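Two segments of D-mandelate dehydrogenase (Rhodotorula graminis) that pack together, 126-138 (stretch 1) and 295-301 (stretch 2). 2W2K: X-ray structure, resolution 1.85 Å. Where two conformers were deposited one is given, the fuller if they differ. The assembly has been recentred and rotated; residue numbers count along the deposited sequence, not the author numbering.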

# COMPACT_ATOMS: atom_id res chain seq x y z
N LEU B 126 -0.93 -4.79 -2.21
CA LEU B 126 0.27 -4.88 -1.38
C LEU B 126 -0.00 -5.71 -0.10
O LEU B 126 0.77 -6.61 0.22
CB LEU B 126 0.83 -3.48 -1.05
CG LEU B 126 1.51 -2.73 -2.22
CD1 LEU B 126 1.53 -1.19 -2.01
CD2 LEU B 126 2.93 -3.25 -2.50
N SER B 127 -1.11 -5.43 0.60
CA SER B 127 -1.47 -6.20 1.81
C SER B 127 -1.56 -7.73 1.62
O SER B 127 -1.01 -8.50 2.43
CB SER B 127 -2.76 -5.65 2.47
OG SER B 127 -2.97 -6.26 3.74
N VAL B 128 -2.23 -8.18 0.55
CA VAL B 128 -2.45 -9.62 0.33
C VAL B 128 -1.18 -10.37 -0.13
O VAL B 128 -1.04 -11.58 0.14
CB VAL B 128 -3.69 -9.93 -0.61
CG1 VAL B 128 -5.02 -9.39 0.00
CG2 VAL B 128 -3.51 -9.41 -2.05
N PHE B 129 -0.27 -9.67 -0.82
CA PHE B 129 1.01 -10.27 -1.23
C PHE B 129 2.00 -10.38 -0.05
O PHE B 129 2.75 -11.36 0.04
CB PHE B 129 1.66 -9.50 -2.40
CG PHE B 129 1.27 -10.00 -3.80
CD1 PHE B 129 0.30 -9.33 -4.56
CD2 PHE B 129 1.91 -11.14 -4.36
CE1 PHE B 129 -0.06 -9.79 -5.85
CE2 PHE B 129 1.55 -11.61 -5.64
CZ PHE B 129 0.56 -10.94 -6.39
N ARG B 130 1.96 -9.40 0.85
CA ARG B 130 2.97 -9.24 1.94
C ARG B 130 2.53 -9.75 3.34
O ARG B 130 3.35 -9.84 4.27
CB ARG B 130 3.41 -7.75 2.00
CG ARG B 130 4.04 -7.25 0.64
CD ARG B 130 5.31 -8.10 0.18
NE ARG B 130 6.33 -7.97 1.23
CZ ARG B 130 7.21 -6.97 1.32
NH1 ARG B 130 7.31 -6.04 0.35
NH2 ARG B 130 8.01 -6.91 2.39
N LEU B 131 1.24 -10.10 3.45
CA LEU B 131 0.60 -10.50 4.73
C LEU B 131 0.74 -9.40 5.82
O LEU B 131 1.00 -9.68 7.00
CB LEU B 131 1.11 -11.90 5.21
CG LEU B 131 1.06 -12.98 4.10
CD1 LEU B 131 1.72 -14.29 4.55
CD2 LEU B 131 -0.39 -13.22 3.60
N ALA B 132 0.54 -8.15 5.41
CA ALA B 132 0.77 -6.99 6.29
C ALA B 132 -0.29 -6.83 7.38
O ALA B 132 -0.02 -6.32 8.48
CB ALA B 132 0.89 -5.72 5.45
N SER B 133 -1.52 -7.26 7.07
CA SER B 133 -2.63 -7.18 8.02
C SER B 133 -2.34 -8.03 9.28
O SER B 133 -2.55 -7.57 10.42
CB SER B 133 -3.95 -7.58 7.35
OG SER B 133 -5.03 -7.42 8.26
N TYR B 134 -1.85 -9.25 9.06
CA TYR B 134 -1.42 -10.17 10.12
C TYR B 134 -0.24 -9.58 10.92
O TYR B 134 -0.21 -9.64 12.16
CB TYR B 134 -1.05 -11.52 9.49
CG TYR B 134 -0.66 -12.64 10.45
CD1 TYR B 134 -1.55 -13.08 11.44
CD2 TYR B 134 0.57 -13.28 10.32
CE1 TYR B 134 -1.20 -14.13 12.31
CE2 TYR B 134 0.93 -14.34 11.18
CZ TYR B 134 0.03 -14.76 12.17
OH TYR B 134 0.37 -15.80 13.02
N SER B 135 0.75 -9.03 10.20
CA SER B 135 1.88 -8.36 10.83
C SER B 135 1.47 -7.20 11.76
O SER B 135 2.03 -7.07 12.86
CB SER B 135 2.88 -7.87 9.75
OG SER B 135 4.11 -7.44 10.31
N GLU B 136 0.51 -6.36 11.33
CA GLU B 136 0.01 -5.27 12.19
C GLU B 136 -0.58 -5.82 13.51
O GLU B 136 -0.26 -5.32 14.61
CB GLU B 136 -1.03 -4.37 11.47
CG GLU B 136 -0.49 -3.53 10.30
CD GLU B 136 -1.36 -2.27 9.97
OE1 GLU B 136 -2.02 -1.72 10.88
OE2 GLU B 136 -1.35 -1.81 8.80
N ARG B 137 -1.42 -6.84 13.42
CA ARG B 137 -2.05 -7.42 14.63
C ARG B 137 -1.04 -8.00 15.63
O ARG B 137 -1.20 -7.82 16.85
CB ARG B 137 -3.15 -8.43 14.27
CG ARG B 137 -4.38 -7.73 13.71
CD ARG B 137 -5.66 -8.56 13.69
NE ARG B 137 -5.52 -9.92 13.17
CZ ARG B 137 -5.44 -10.26 11.89
NH1 ARG B 137 -5.43 -9.36 10.92
NH2 ARG B 137 -5.34 -11.53 11.57
N ALA B 138 0.00 -8.65 15.11
CA ALA B 138 1.14 -9.13 15.92
C ALA B 138 1.91 -7.99 16.62
O ALA B 138 2.24 -8.09 17.82
CB ALA B 138 2.08 -9.96 15.07
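Stretch 2, residues 295-301: EMKHVTL

The imidazole of His298 works on two partners at once at the break between two helices. Leu131, the positive-phi residue that follows helix 126-130 and sits at the N-cap position of helix 132-138, lays its CD2 over one face of the ring, 3.8 Å from the centroid and 3.6 Å from His298 ND1. The edge of the same ring turns toward the face of Tyr134 in an offset edge-to-face pair, centroids 5.0 Å apart and planes at 75°, with Tyr134 CD2 3.6 Å from His298 CE1. Meeting Tyr134 by its edge leaves the imidazole a face for Leu131. A water links the Tyr134 backbone to the His298 ring, accepting from Tyr134 N at 3.0 Å and hydrogen-bonded to His298 ND1 at 3.2 Å.

Stretch 2 starts as irregular loop and becomes extended strand at 299-301, running against the helical direction. At the loop end, Arg137 NH2 donates to Lys297 O at 2.8 Å, a main-chain anchor that leaves the Lys297 side chain free to reach along Tyr134, its CE 3.4 Å from Tyr134 OH. In the strand, Val299 points away and Thr300 toward the helices, so Thr300 OG1 shares a 2.7 Å hydrogen bond with Ser127 OG and packs 3.4 Å from Ser133 CB.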

# COMPACT_ATOMS: atom_id res chain seq x y z
N GLU B 295 -12.21 -13.68 12.10
CA GLU B 295 -11.50 -14.69 12.91
C GLU B 295 -10.31 -15.43 12.22
O GLU B 295 -9.66 -16.27 12.85
CB GLU B 295 -12.50 -15.67 13.54
CG GLU B 295 -13.55 -15.00 14.44
N MET B 296 -10.01 -15.09 10.97
CA MET B 296 -8.91 -15.73 10.23
C MET B 296 -7.61 -14.92 10.29
O MET B 296 -7.60 -13.78 10.71
CB MET B 296 -9.30 -15.95 8.78
CG MET B 296 -10.38 -16.97 8.61
SD MET B 296 -10.69 -17.27 6.88
CE MET B 296 -12.19 -18.24 7.00
N LYS B 297 -6.51 -15.54 9.85
CA LYS B 297 -5.19 -14.85 9.85
C LYS B 297 -5.04 -13.75 8.78
O LYS B 297 -4.57 -12.65 9.08
CB LYS B 297 -4.05 -15.87 9.66
CG LYS B 297 -3.56 -16.54 10.95
CD LYS B 297 -2.40 -17.48 10.67
CE LYS B 297 -1.91 -18.16 11.96
NZ LYS B 297 -0.80 -19.10 11.68
N HIS B 298 -5.43 -14.07 7.55
CA HIS B 298 -4.97 -13.30 6.38
C HIS B 298 -6.07 -12.61 5.54
O HIS B 298 -5.96 -12.49 4.30
CB HIS B 298 -4.07 -14.19 5.49
CG HIS B 298 -2.82 -14.68 6.17
ND1 HIS B 298 -1.93 -13.83 6.81
CD2 HIS B 298 -2.29 -15.92 6.28
CE1 HIS B 298 -0.92 -14.54 7.30
NE2 HIS B 298 -1.11 -15.81 6.98
N VAL B 299 -7.13 -12.11 6.20
CA VAL B 299 -8.15 -11.33 5.48
C VAL B 299 -8.05 -9.84 5.88
O VAL B 299 -8.23 -9.49 7.06
CB VAL B 299 -9.61 -11.87 5.70
CG1 VAL B 299 -10.63 -11.10 4.83
CG2 VAL B 299 -9.70 -13.37 5.41
N THR B 300 -7.75 -8.98 4.91
CA THR B 300 -7.66 -7.52 5.11
C THR B 300 -9.06 -6.92 4.93
O THR B 300 -9.73 -7.14 3.90
CB THR B 300 -6.63 -6.85 4.10
OG1 THR B 300 -5.33 -7.45 4.20
CG2 THR B 300 -6.54 -5.32 4.32
N LEU B 301 -9.52 -6.18 5.95
CA LEU B 301 -10.89 -5.63 5.97
C LEU B 301 -10.91 -4.12 6.29
O LEU B 301 -10.39 -3.70 7.33
CB LEU B 301 -11.78 -6.40 6.98
CG LEU B 301 -11.89 -7.93 6.75
CD1 LEU B 301 -12.18 -8.71 8.04
CD2 LEU B 301 -12.89 -8.24 5.65
O HOH W 1 -2.40 -10.70 6.44